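Local coordinates for protein CymD (PDB 6Z34) that forms a FadL-family outer-membrane channel that probably takes up monoaromatic hydrocarbons into Pseudomonas putida by lateral diffusion, at residues M30-A35 / G237-F242; K150-A155 / G225-L230; G167-T172 / A200-A205; L193-L198 / L255-A260. All blocks are in the same frame, centred on the assembly; numbering follows the deposited sequence.

Interaction 1 of 4, residues M30-A35 / G237-F242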
loop_
_atom_site.group_PDB
_atom_site.type_symbol
_atom_site.label_atom_id
_atom_site.label_comp_id
_atom_site.label_asym_id
_atom_site.label_seq_id
_atom_site.Cartn_x
_atom_site.Cartn_y
_atom_site.Cartn_z
ATOM N N MET A 30 9.302 7.798 -7.848
ATOM C CA MET A 30 9.660 7.962 -6.441
ATOM C C MET A 30 9.245 6.763 -5.586
ATOM O O MET A 30 9.935 6.390 -4.625
ATOM C CB MET A 30 8.986 9.230 -5.882
ATOM C CG MET A 30 9.853 10.447 -5.894
ATOM S SD MET A 30 9.136 11.960 -5.223
ATOM C CE MET A 30 7.571 12.055 -6.057
ATOM N N MET A 31 8.094 6.176 -5.906
ATOM C CA MET A 31 7.533 5.103 -5.099
ATOM C C MET A 31 7.632 3.755 -5.782
ATOM O O MET A 31 7.058 2.789 -5.285
ATOM C CB MET A 31 6.071 5.390 -4.759
ATOM C CG MET A 31 5.868 6.570 -3.814
ATOM S SD MET A 31 6.564 6.312 -2.162
ATOM C CE MET A 31 5.978 4.681 -1.799
ATOM N N LEU A 32 8.315 3.665 -6.924
ATOM C CA LEU A 32 8.496 2.365 -7.562
ATOM C C LEU A 32 9.981 2.164 -7.796
ATOM O O LEU A 32 10.701 1.676 -6.910
ATOM C CB LEU A 32 7.706 2.252 -8.864
ATOM C CG LEU A 32 7.347 0.789 -9.172
ATOM C CD1 LEU A 32 5.987 0.708 -9.846
ATOM C CD2 LEU A 32 8.403 0.061 -9.998
ATOM N N ASN A 33 10.462 2.565 -8.967
ATOM C CA ASN A 33 11.900 2.571 -9.218
ATOM C C ASN A 33 12.308 4.017 -9.444
ATOM O O ASN A 33 12.080 4.578 -10.534
ATOM C CB ASN A 33 12.290 1.679 -10.397
ATOM C CG ASN A 33 13.813 1.645 -10.635
ATOM O OD1 ASN A 33 14.608 2.184 -9.836
ATOM N ND2 ASN A 33 14.224 1.007 -11.732
ATOM N N PRO A 34 12.880 4.670 -8.436
ATOM C CA PRO A 34 13.269 6.076 -8.598
ATOM C C PRO A 34 14.311 6.303 -9.683
ATOM O O PRO A 34 14.454 7.441 -10.142
ATOM C CB PRO A 34 13.800 6.461 -7.208
ATOM C CG PRO A 34 13.921 5.180 -6.438
ATOM C CD PRO A 34 12.995 4.201 -7.045
ATOM N N ALA A 35 15.018 5.265 -10.144
ATOM C CA ALA A 35 15.941 5.469 -11.260
ATOM C C ALA A 35 15.205 5.950 -12.500
ATOM O O ALA A 35 15.806 6.627 -13.345
ATOM C CB ALA A 35 16.717 4.186 -11.573
ATOM N N GLY A 237 15.181 -2.701 -15.751
ATOM C CA GLY A 237 15.144 -1.997 -14.479
ATOM C C GLY A 237 14.977 -2.958 -13.319
ATOM O O GLY A 237 14.312 -3.996 -13.426
ATOM N N ILE A 238 15.602 -2.607 -12.200
ATOM C CA ILE A 238 15.551 -3.434 -10.997
ATOM C C ILE A 238 15.490 -2.509 -9.793
ATOM O O ILE A 238 16.254 -1.539 -9.707
ATOM C CB ILE A 238 16.768 -4.393 -10.901
ATOM C CG1 ILE A 238 16.755 -5.191 -9.606
ATOM C CG2 ILE A 238 18.070 -3.665 -10.897
ATOM C CD1 ILE A 238 15.765 -6.291 -9.591
ATOM N N VAL A 239 14.573 -2.795 -8.864
ATOM C CA VAL A 239 14.479 -1.999 -7.645
ATOM C C VAL A 239 14.203 -2.912 -6.465
ATOM O O VAL A 239 13.345 -3.799 -6.530
ATOM C CB VAL A 239 13.415 -0.877 -7.744
ATOM C CG1 VAL A 239 12.035 -1.438 -8.046
ATOM C CG2 VAL A 239 13.390 -0.064 -6.452
ATOM N N TYR A 240 14.942 -2.689 -5.384
ATOM C CA TYR A 240 14.701 -3.346 -4.111
ATOM C C TYR A 240 14.039 -2.374 -3.142
ATOM O O TYR A 240 14.578 -1.298 -2.854
ATOM C CB TYR A 240 15.996 -3.887 -3.522
ATOM C CG TYR A 240 15.774 -4.726 -2.281
ATOM C CD1 TYR A 240 15.291 -6.029 -2.373
ATOM C CD2 TYR A 240 16.066 -4.221 -1.018
ATOM C CE1 TYR A 240 15.100 -6.811 -1.230
ATOM C CE2 TYR A 240 15.882 -4.994 0.124
ATOM C CZ TYR A 240 15.400 -6.281 0.014
ATOM O OH TYR A 240 15.233 -7.014 1.162
ATOM N N ASN A 241 12.883 -2.765 -2.628
ATOM C CA ASN A 241 12.122 -1.963 -1.686
ATOM C C ASN A 241 12.400 -2.486 -0.279
ATOM O O ASN A 241 12.266 -3.685 -0.022
ATOM C CB ASN A 241 10.639 -2.039 -2.039
ATOM C CG ASN A 241 9.852 -0.890 -1.482
ATOM O OD1 ASN A 241 9.443 -0.004 -2.225
ATOM N ND2 ASN A 241 9.610 -0.901 -0.174
ATOM N N PHE A 242 12.835 -1.603 0.610
ATOM C CA PHE A 242 13.262 -2.028 1.935
ATOM C C PHE A 242 12.064 -2.396 2.800
ATOM O O PHE A 242 10.934 -1.992 2.529
ATOM C CB PHE A 242 14.047 -0.924 2.637
ATOM C CG PHE A 242 15.250 -0.465 1.888
ATOM C CD1 PHE A 242 16.004 -1.356 1.152
ATOM C CD2 PHE A 242 15.639 0.858 1.932
ATOM C CE1 PHE A 242 17.125 -0.930 0.467
ATOM C CE2 PHE A 242 16.766 1.291 1.245
ATOM C CZ PHE A 242 17.503 0.400 0.516
#
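Asn33 meets Gly237 first: its ND2 lies 4.2 Å from Gly237 CA, where the strand has no side chain to intervene. One residue on, the same amide passes Ile238 O, with ND2 3.8 Å away and no hydrogen bond formed; the Ile238 side chain itself points away from the 30-35 segment. ND2 donates instead to Ala21 O and Leu226 O, two backbone carbonyls outside the segments. Val239 carries most of the contact. Its CB sits 3.9 Å from Asn33 CB, and the two side chains slide past each other in opposite directions. With CG2 anti to the backbone N, that methyl presses against Leu32 O at 3.2 Å and also reaches Pro34 CD at 4.3 Å, while CG1 approaches Leu32 CD2 at 4.4 Å. On the facing segment, Asn33 OD1 accepts from Ala35 N at 3.1 Å, the donor standing 62° out of the carbonyl plane, and this closes an Asx turn. An alanine in place of Asn33 would probably leave Ala21 O and Leu226 O without this donor and the Ala35 N-H without its acceptor, setting the turn free to shift. A buried N-terminal segment packed on the inner face of a barrel strand, here through an Asn-Pro-Ala turn, is characteristic of the hatch that plugs FadL-family barrels.

Interaction 2 of 4, residues K150-A155 / G225-L230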
loop_
_atom_site.group_PDB
_atom_site.type_symbol
_atom_site.label_atom_id
_atom_site.label_comp_id
_atom_site.label_asym_id
_atom_site.label_seq_id
_atom_site.Cartn_x
_atom_site.Cartn_y
_atom_site.Cartn_z
ATOM N N LYS A 150 23.830 4.795 -20.490
ATOM C CA LYS A 150 23.088 3.552 -20.314
ATOM C C LYS A 150 22.580 3.321 -18.891
ATOM O O LYS A 150 21.490 2.768 -18.723
ATOM C CB LYS A 150 23.954 2.360 -20.732
ATOM C CG LYS A 150 24.345 2.356 -22.189
ATOM C CD LYS A 150 25.083 1.072 -22.523
ATOM C CE LYS A 150 25.416 0.986 -24.006
ATOM N NZ LYS A 150 24.267 1.474 -24.818
ATOM N N LEU A 151 23.329 3.738 -17.871
ATOM C CA LEU A 151 23.054 3.389 -16.484
ATOM C C LEU A 151 22.466 4.574 -15.719
ATOM O O LEU A 151 23.046 5.665 -15.710
ATOM C CB LEU A 151 24.332 2.905 -15.791
ATOM C CG LEU A 151 24.077 2.637 -14.300
ATOM C CD1 LEU A 151 23.156 1.431 -14.112
ATOM C CD2 LEU A 151 25.371 2.434 -13.547
ATOM N N SER A 152 21.315 4.348 -15.076
ATOM C CA SER A 152 20.696 5.288 -14.149
ATOM C C SER A 152 20.498 4.598 -12.809
ATOM O O SER A 152 20.062 3.440 -12.760
ATOM C CB SER A 152 19.343 5.777 -14.660
ATOM O OG SER A 152 19.498 6.898 -15.506
ATOM N N VAL A 153 20.808 5.307 -11.725
ATOM C CA VAL A 153 20.561 4.835 -10.372
ATOM C C VAL A 153 19.640 5.816 -9.648
ATOM O O VAL A 153 19.572 7.004 -9.977
ATOM C CB VAL A 153 21.866 4.655 -9.582
ATOM C CG1 VAL A 153 22.752 3.570 -10.215
ATOM C CG2 VAL A 153 22.593 5.991 -9.457
ATOM N N GLY A 154 18.941 5.303 -8.630
ATOM C CA GLY A 154 18.008 6.112 -7.866
ATOM C C GLY A 154 17.645 5.474 -6.541
ATOM O O GLY A 154 17.677 4.245 -6.374
ATOM N N ALA A 155 17.261 6.334 -5.600
ATOM C CA ALA A 155 16.921 5.884 -4.265
ATOM C C ALA A 155 15.877 6.822 -3.693
ATOM O O ALA A 155 15.740 7.972 -4.140
ATOM C CB ALA A 155 18.138 5.837 -3.339
ATOM N N GLY A 225 17.139 1.401 -6.578
ATOM C CA GLY A 225 16.920 0.792 -7.873
ATOM C C GLY A 225 17.887 1.310 -8.918
ATOM O O GLY A 225 18.654 2.238 -8.676
ATOM N N LEU A 226 17.838 0.682 -10.093
ATOM C CA LEU A 226 18.627 1.130 -11.237
ATOM C C LEU A 226 17.877 0.808 -12.524
ATOM O O LEU A 226 16.950 -0.003 -12.535
ATOM C CB LEU A 226 20.029 0.508 -11.265
ATOM C CG LEU A 226 20.146 -1.009 -11.470
ATOM C CD1 LEU A 226 20.232 -1.387 -12.937
ATOM C CD2 LEU A 226 21.345 -1.565 -10.732
ATOM N N THR A 227 18.257 1.497 -13.606
ATOM C CA THR A 227 17.819 1.121 -14.942
ATOM C C THR A 227 19.034 1.045 -15.846
ATOM O O THR A 227 20.036 1.733 -15.629
ATOM C CB THR A 227 16.790 2.086 -15.541
ATOM O OG1 THR A 227 17.401 3.351 -15.790
ATOM C CG2 THR A 227 15.640 2.286 -14.603
ATOM N N TYR A 228 18.948 0.182 -16.846
ATOM C CA TYR A 228 20.053 -0.029 -17.775
ATOM C C TYR A 228 19.490 -0.160 -19.177
ATOM O O TYR A 228 18.678 -1.059 -19.437
ATOM C CB TYR A 228 20.878 -1.263 -17.417
ATOM C CG TYR A 228 22.191 -1.328 -18.177
ATOM C CD1 TYR A 228 23.272 -0.537 -17.797
ATOM C CD2 TYR A 228 22.344 -2.164 -19.273
ATOM C CE1 TYR A 228 24.467 -0.585 -18.474
ATOM C CE2 TYR A 228 23.547 -2.220 -19.975
ATOM C CZ TYR A 228 24.605 -1.425 -19.568
ATOM O OH TYR A 228 25.807 -1.466 -20.244
ATOM N N GLN A 229 19.908 0.740 -20.066
ATOM C CA GLN A 229 19.523 0.676 -21.477
ATOM C C GLN A 229 20.520 -0.218 -22.188
ATOM O O GLN A 229 21.541 0.247 -22.686
ATOM C CB GLN A 229 19.506 2.062 -22.105
ATOM C CG GLN A 229 18.917 2.058 -23.493
ATOM C CD GLN A 229 17.411 2.211 -23.464
ATOM O OE1 GLN A 229 16.890 3.101 -22.801
ATOM N NE2 GLN A 229 16.703 1.334 -24.173
ATOM N N LEU A 230 20.250 -1.522 -22.229
ATOM C CA LEU A 230 21.252 -2.393 -22.832
ATOM C C LEU A 230 21.192 -2.365 -24.354
ATOM O O LEU A 230 22.218 -2.542 -25.017
ATOM C CB LEU A 230 21.118 -3.823 -22.304
ATOM C CG LEU A 230 19.806 -4.579 -22.146
ATOM C CD1 LEU A 230 19.025 -4.642 -23.431
ATOM C CD2 LEU A 230 20.163 -5.983 -21.709
HETATM O O HOH W 1 18.953 3.518 -17.838
#
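Lys150 lays its aliphatic chain across Tyr228. Its CB stands 4.2 Å from the centroid of the Tyr228 ring in an off-centre CH-pi contact, and Lys150 CD reaches Tyr228 OH at 3.5 Å. Leu151 comes to the same ring from the edge, its CB 4.1 Å from Tyr228 CD1 and its side chain at about a right angle to the tyrosine. Val153 and Leu226 continue this face. On the other face Ser152 CB touches Thr227 OG1 at 3.3 Å. Beneath these side chains runs an antiparallel ladder: Ser152 with Thr227 and Gly154 with Gly225 are hydrogen-bonded pairs, each with two bonds, and Gln229 N adds one to Lys150 O at 2.9 Å. A water donates to both Lys150 O and Thr227 OG1, 2.6 Å from the latter; Thr227 chi1 of 67° places OG1 between its backbone N and carbonyl carbon, where it meets both Ser152 CB and the water. Farther out, Asn148 OD1 accepts from Lys150 N and Leu151 N, and Thr38 takes up Ser152 OG. Strand 151-171 lies between 131-146 and 198-229, which pairs in turn with 234-259, while the Ser152-Thr227 face looks onto the N-terminal segment around Ala35 and Thr36.

Interaction 3 of 4, residues G167-T172 / A200-A205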
loop_
_atom_site.group_PDB
_atom_site.type_symbol
_atom_site.label_atom_id
_atom_site.label_comp_id
_atom_site.label_asym_id
_atom_site.label_seq_id
_atom_site.Cartn_x
_atom_site.Cartn_y
_atom_site.Cartn_z
ATOM N N GLY A 167 -11.631 -3.374 14.668
ATOM C CA GLY A 167 -12.584 -4.000 15.562
ATOM C C GLY A 167 -12.324 -5.490 15.569
ATOM O O GLY A 167 -12.063 -6.091 14.523
ATOM N N LEU A 168 -12.381 -6.107 16.740
ATOM C CA LEU A 168 -11.988 -7.505 16.854
ATOM C C LEU A 168 -12.900 -8.171 17.872
ATOM O O LEU A 168 -12.881 -7.809 19.050
ATOM C CB LEU A 168 -10.521 -7.620 17.255
ATOM C CG LEU A 168 -10.109 -9.043 17.619
ATOM C CD1 LEU A 168 -10.077 -9.905 16.382
ATOM C CD2 LEU A 168 -8.760 -9.058 18.311
ATOM N N LEU A 169 -13.704 -9.124 17.414
ATOM C CA LEU A 169 -14.620 -9.857 18.276
ATOM C C LEU A 169 -14.000 -11.197 18.645
ATOM O O LEU A 169 -13.554 -11.949 17.772
ATOM C CB LEU A 169 -15.974 -10.069 17.598
ATOM C CG LEU A 169 -17.168 -10.433 18.490
ATOM C CD1 LEU A 169 -17.169 -11.913 18.907
ATOM C CD2 LEU A 169 -17.230 -9.523 19.719
ATOM N N LEU A 170 -13.989 -11.493 19.940
ATOM C CA LEU A 170 -13.446 -12.742 20.451
ATOM C C LEU A 170 -14.460 -13.365 21.395
ATOM O O LEU A 170 -14.752 -12.807 22.457
ATOM C CB LEU A 170 -12.111 -12.512 21.150
ATOM C CG LEU A 170 -10.988 -12.305 20.132
ATOM C CD1 LEU A 170 -9.656 -12.299 20.846
ATOM C CD2 LEU A 170 -11.023 -13.382 19.051
ATOM N N ASP A 171 -14.990 -14.518 21.002
ATOM C CA ASP A 171 -15.982 -15.212 21.798
ATOM C C ASP A 171 -15.309 -15.963 22.945
ATOM O O ASP A 171 -14.079 -16.057 23.037
ATOM C CB ASP A 171 -16.812 -16.151 20.918
ATOM C CG ASP A 171 -16.222 -17.545 20.812
ATOM O OD1 ASP A 171 -14.995 -17.676 20.652
ATOM O OD2 ASP A 171 -16.998 -18.523 20.891
ATOM N N THR A 172 -16.152 -16.506 23.826
ATOM C CA THR A 172 -15.658 -17.144 25.039
ATOM C C THR A 172 -14.795 -18.359 24.730
ATOM O O THR A 172 -13.789 -18.603 25.407
ATOM C CB THR A 172 -16.829 -17.549 25.926
ATOM O OG1 THR A 172 -16.341 -18.426 26.936
ATOM C CG2 THR A 172 -17.902 -18.260 25.107
ATOM N N ALA A 200 -18.866 -12.531 24.657
ATOM C CA ALA A 200 -17.806 -12.107 23.753
ATOM C C ALA A 200 -17.169 -10.837 24.283
ATOM O O ALA A 200 -17.814 -10.035 24.962
ATOM C CB ALA A 200 -18.325 -11.859 22.330
ATOM N N GLY A 201 -15.891 -10.674 23.964
ATOM C CA GLY A 201 -15.201 -9.413 24.145
ATOM C C GLY A 201 -15.032 -8.743 22.790
ATOM O O GLY A 201 -14.736 -9.402 21.796
ATOM N N TYR A 202 -15.243 -7.431 22.765
ATOM C CA TYR A 202 -15.115 -6.649 21.540
ATOM C C TYR A 202 -14.068 -5.563 21.744
ATOM O O TYR A 202 -14.269 -4.645 22.544
ATOM C CB TYR A 202 -16.453 -6.042 21.127
ATOM C CG TYR A 202 -16.406 -5.498 19.728
ATOM C CD1 TYR A 202 -16.199 -6.345 18.646
ATOM C CD2 TYR A 202 -16.527 -4.134 19.486
ATOM C CE1 TYR A 202 -16.136 -5.853 17.357
ATOM C CE2 TYR A 202 -16.462 -3.627 18.195
ATOM C CZ TYR A 202 -16.267 -4.491 17.136
ATOM O OH TYR A 202 -16.205 -4.007 15.851
ATOM N N LEU A 203 -12.959 -5.670 21.020
ATOM C CA LEU A 203 -11.952 -4.614 20.980
ATOM C C LEU A 203 -12.256 -3.679 19.821
ATOM O O LEU A 203 -12.260 -4.102 18.665
ATOM C CB LEU A 203 -10.550 -5.193 20.838
ATOM C CG LEU A 203 -9.456 -4.148 20.999
ATOM C CD1 LEU A 203 -9.381 -3.731 22.449
ATOM C CD2 LEU A 203 -8.107 -4.702 20.506
ATOM N N SER A 204 -12.521 -2.417 20.137
ATOM C CA SER A 204 -12.906 -1.399 19.172
ATOM C C SER A 204 -11.885 -0.275 19.237
ATOM O O SER A 204 -11.572 0.212 20.328
ATOM C CB SER A 204 -14.316 -0.866 19.471
ATOM O OG SER A 204 -14.661 0.183 18.586
ATOM N N ALA A 205 -11.349 0.130 18.076
ATOM C CA ALA A 205 -10.301 1.154 18.100
ATOM C C ALA A 205 -10.407 1.926 16.785
ATOM O O ALA A 205 -9.680 1.682 15.816
ATOM C CB ALA A 205 -8.915 0.545 18.306
#
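Leu168 with Leu203 and Leu170 with Gly201 form the hydrogen-bonded pairs of an antiparallel ladder whose segment axes approach to 4.6 Å with their directions 165° apart. These are neighbouring strands of the FadL-family beta barrel, joined by an excursion that carries helices 172-180 and 188-193. Leu169 holds the centre of one face. Its chi1 of -162° puts CG anti to the backbone N, and from there the two methyls spread over the opposing strand: CD1 meets Ala200 CB at 3.6 Å, while CD2 comes to the edge of the Tyr202 ring, 3.5 Å from its CD1. CD2 also sits close to the backbone, at 3.2 Å from Gly201 O. The leucine and the tyrosine cross at about a right angle, the ring running over the 167-172 strand toward Gly167. There Tyr202 OH lies 3.6 Å from Gly167 CA; a CB on this glycine would fall about 2.3 Å from the hydroxyl, so the ring could probably not lie here beside a larger residue. On the reverse face Leu168 CB and Leu203 CB pack at 4.3 Å, and Leu203 goes on to touch Ala253 and Leu271 of the strands beyond. At the end of its strand Asp171 is the N-cap of helix 172-180, with OD1 accepting from Gln174 N and OD2 more weakly from Thr173 N. Past Gly167, the Tyr202 hydroxyl finds its hydrogen-bond partner in Glu129 O, the backbone carbonyl of a residue just before strand 131-146.

Interaction 4 of 4, residues L193-L198 / L255-A260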
loop_
_atom_site.group_PDB
_atom_site.type_symbol
_atom_site.label_atom_id
_atom_site.label_comp_id
_atom_site.label_asym_id
_atom_site.label_seq_id
_atom_site.Cartn_x
_atom_site.Cartn_y
_atom_site.Cartn_z
ATOM N N LEU A 193 -13.682 -13.011 32.749
ATOM C CA LEU A 193 -14.309 -14.327 32.805
ATOM C C LEU A 193 -15.367 -14.421 33.899
ATOM O O LEU A 193 -16.191 -15.346 33.873
ATOM C CB LEU A 193 -13.254 -15.412 33.016
ATOM C CG LEU A 193 -12.072 -15.460 32.050
ATOM C CD1 LEU A 193 -11.243 -16.693 32.341
ATOM C CD2 LEU A 193 -12.533 -15.445 30.601
ATOM N N SER A 194 -15.361 -13.493 34.859
ATOM C CA SER A 194 -16.346 -13.473 35.931
ATOM C C SER A 194 -17.499 -12.511 35.645
ATOM O O SER A 194 -18.319 -12.255 36.536
ATOM C CB SER A 194 -15.670 -13.137 37.267
ATOM O OG SER A 194 -15.112 -11.835 37.272
ATOM N N VAL A 195 -17.573 -11.971 34.434
ATOM C CA VAL A 195 -18.800 -11.303 33.982
ATOM C C VAL A 195 -19.882 -12.358 33.757
ATOM O O VAL A 195 -19.665 -13.302 32.975
ATOM C CB VAL A 195 -18.531 -10.514 32.698
ATOM C CG1 VAL A 195 -19.820 -9.897 32.189
ATOM C CG2 VAL A 195 -17.467 -9.443 32.925
ATOM N N PRO A 196 -21.048 -12.254 34.400
ATOM C CA PRO A 196 -22.066 -13.304 34.253
ATOM C C PRO A 196 -22.515 -13.456 32.808
ATOM O O PRO A 196 -22.729 -12.468 32.097
ATOM C CB PRO A 196 -23.217 -12.820 35.145
ATOM C CG PRO A 196 -22.626 -11.780 36.025
ATOM C CD PRO A 196 -21.524 -11.149 35.242
ATOM N N GLU A 197 -22.654 -14.716 32.387
ATOM C CA GLU A 197 -23.127 -15.081 31.051
ATOM C C GLU A 197 -22.254 -14.480 29.950
ATOM O O GLU A 197 -22.736 -14.197 28.848
ATOM C CB GLU A 197 -24.593 -14.673 30.861
ATOM C CG GLU A 197 -25.350 -15.457 29.797
ATOM C CD GLU A 197 -25.768 -16.844 30.256
ATOM O OE1 GLU A 197 -26.033 -17.696 29.382
ATOM O OE2 GLU A 197 -25.828 -17.087 31.479
ATOM N N LEU A 198 -20.969 -14.265 30.229
ATOM C CA LEU A 198 -20.130 -13.554 29.267
ATOM C C LEU A 198 -20.110 -14.305 27.941
ATOM O O LEU A 198 -19.881 -15.518 27.901
ATOM C CB LEU A 198 -18.700 -13.385 29.786
ATOM C CG LEU A 198 -17.759 -12.941 28.654
ATOM C CD1 LEU A 198 -18.154 -11.530 28.201
ATOM C CD2 LEU A 198 -16.278 -13.018 29.023
ATOM N N LEU A 255 -12.708 -1.884 25.017
ATOM C CA LEU A 255 -12.975 -3.309 25.136
ATOM C C LEU A 255 -14.334 -3.454 25.795
ATOM O O LEU A 255 -14.482 -3.136 26.977
ATOM C CB LEU A 255 -11.901 -4.005 25.963
ATOM C CG LEU A 255 -12.084 -5.516 26.030
ATOM C CD1 LEU A 255 -12.092 -6.075 24.619
ATOM C CD2 LEU A 255 -10.996 -6.144 26.872
ATOM N N THR A 256 -15.323 -3.916 25.039
ATOM C CA THR A 256 -16.660 -4.128 25.568
ATOM C C THR A 256 -16.859 -5.608 25.883
ATOM O O THR A 256 -16.615 -6.469 25.030
ATOM C CB THR A 256 -17.721 -3.636 24.587
ATOM O OG1 THR A 256 -17.412 -2.297 24.193
ATOM C CG2 THR A 256 -19.101 -3.647 25.256
ATOM N N ALA A 257 -17.266 -5.895 27.119
ATOM C CA ALA A 257 -17.692 -7.233 27.507
ATOM C C ALA A 257 -19.172 -7.382 27.191
ATOM O O ALA A 257 -19.987 -6.569 27.633
ATOM C CB ALA A 257 -17.442 -7.464 28.997
ATOM N N VAL A 258 -19.522 -8.406 26.420
ATOM C CA VAL A 258 -20.893 -8.607 25.961
ATOM C C VAL A 258 -21.538 -9.709 26.792
ATOM O O VAL A 258 -20.986 -10.811 26.920
ATOM C CB VAL A 258 -20.938 -8.934 24.464
ATOM C CG1 VAL A 258 -22.371 -8.959 23.978
ATOM C CG2 VAL A 258 -20.157 -7.891 23.698
ATOM N N SER A 259 -22.707 -9.411 27.351
ATOM C CA SER A 259 -23.441 -10.368 28.169
ATOM C C SER A 259 -24.931 -10.117 28.008
ATOM O O SER A 259 -25.375 -8.962 28.013
ATOM C CB SER A 259 -23.044 -10.264 29.645
ATOM O OG SER A 259 -24.040 -10.841 30.484
ATOM N N ALA A 260 -25.694 -11.198 27.832
ATOM C CA ALA A 260 -27.145 -11.069 27.769
ATOM C C ALA A 260 -27.715 -10.588 29.093
ATOM O O ALA A 260 -28.733 -9.887 29.117
ATOM C CB ALA A 260 -27.784 -12.407 27.387
#
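Leu198 and Ser259 bring the two backbones together, their CA atoms 4.7 Å apart, where a type II beta turn from Val195 to Leu198 meets the 255-260 segment of strand 234-259. Pro196 and Glu197 occupy the turn's corners, Glu197 in the left-handed region with phi 58°, and the closing bond from Leu198 N to Val195 O is weak. The turn directs Pro196 O at the strand, and Ser259 OG donates to it at 2.6 Å, the hydroxyl tilted 17° from the carbonyl plane. Ser259 chi1 of 160°, with OG anti to the backbone N, turns the hydroxyl to that carbonyl. The same oxygen also accepts from Ala262 N, and weakly from Val261 N, so it ties the turn to the chain that follows. An alanine in place of Ser259 would probably leave Pro196 O without its donor and Ala262 N without its acceptor, setting the turn free to move away from this residue. This is where the chain comes out of helix 188-193 and enters strand 198-229 of the barrel; just past the turn, Ser199 and Ala200 pair with Val258 through the backbone. Apolar contacts fill in around the serine. Val195 spreads its two methyls along one side of the strand, CG1 being 4.1 Å from Ser259 CB and CG2 4.4 Å from Ala257 CB. Leu198 reaches back along the strand, its CD1 4.2 Å from Ala257 CB and 3.2 Å from Val258 O, while Leu192 of helix 188-193 touches both Leu198 and Ala257.

The four contacts form two pairs on opposite sides of the chain's centre. Interactions 1 and 2 have centres 10 Å apart and touch, as do interactions 3 and 4 at 11 Å, whereas the centres of interactions 2 and 4 lie 60 Å apart. Three consecutive barrel strands connect them: 151-171 and 198-229 serve both interactions 2 and 3, and 234-259 serves both 1 and 4. In chain order the segments begin with 30-35, run up the first strand from 150-155 to 167-172, pass 193-198, descend through 200-205 to 225-230, and climb again from 237-242 to 255-260. The same strands thus meet the N-terminal hatch on one side of the centre and the helical excursion on the other.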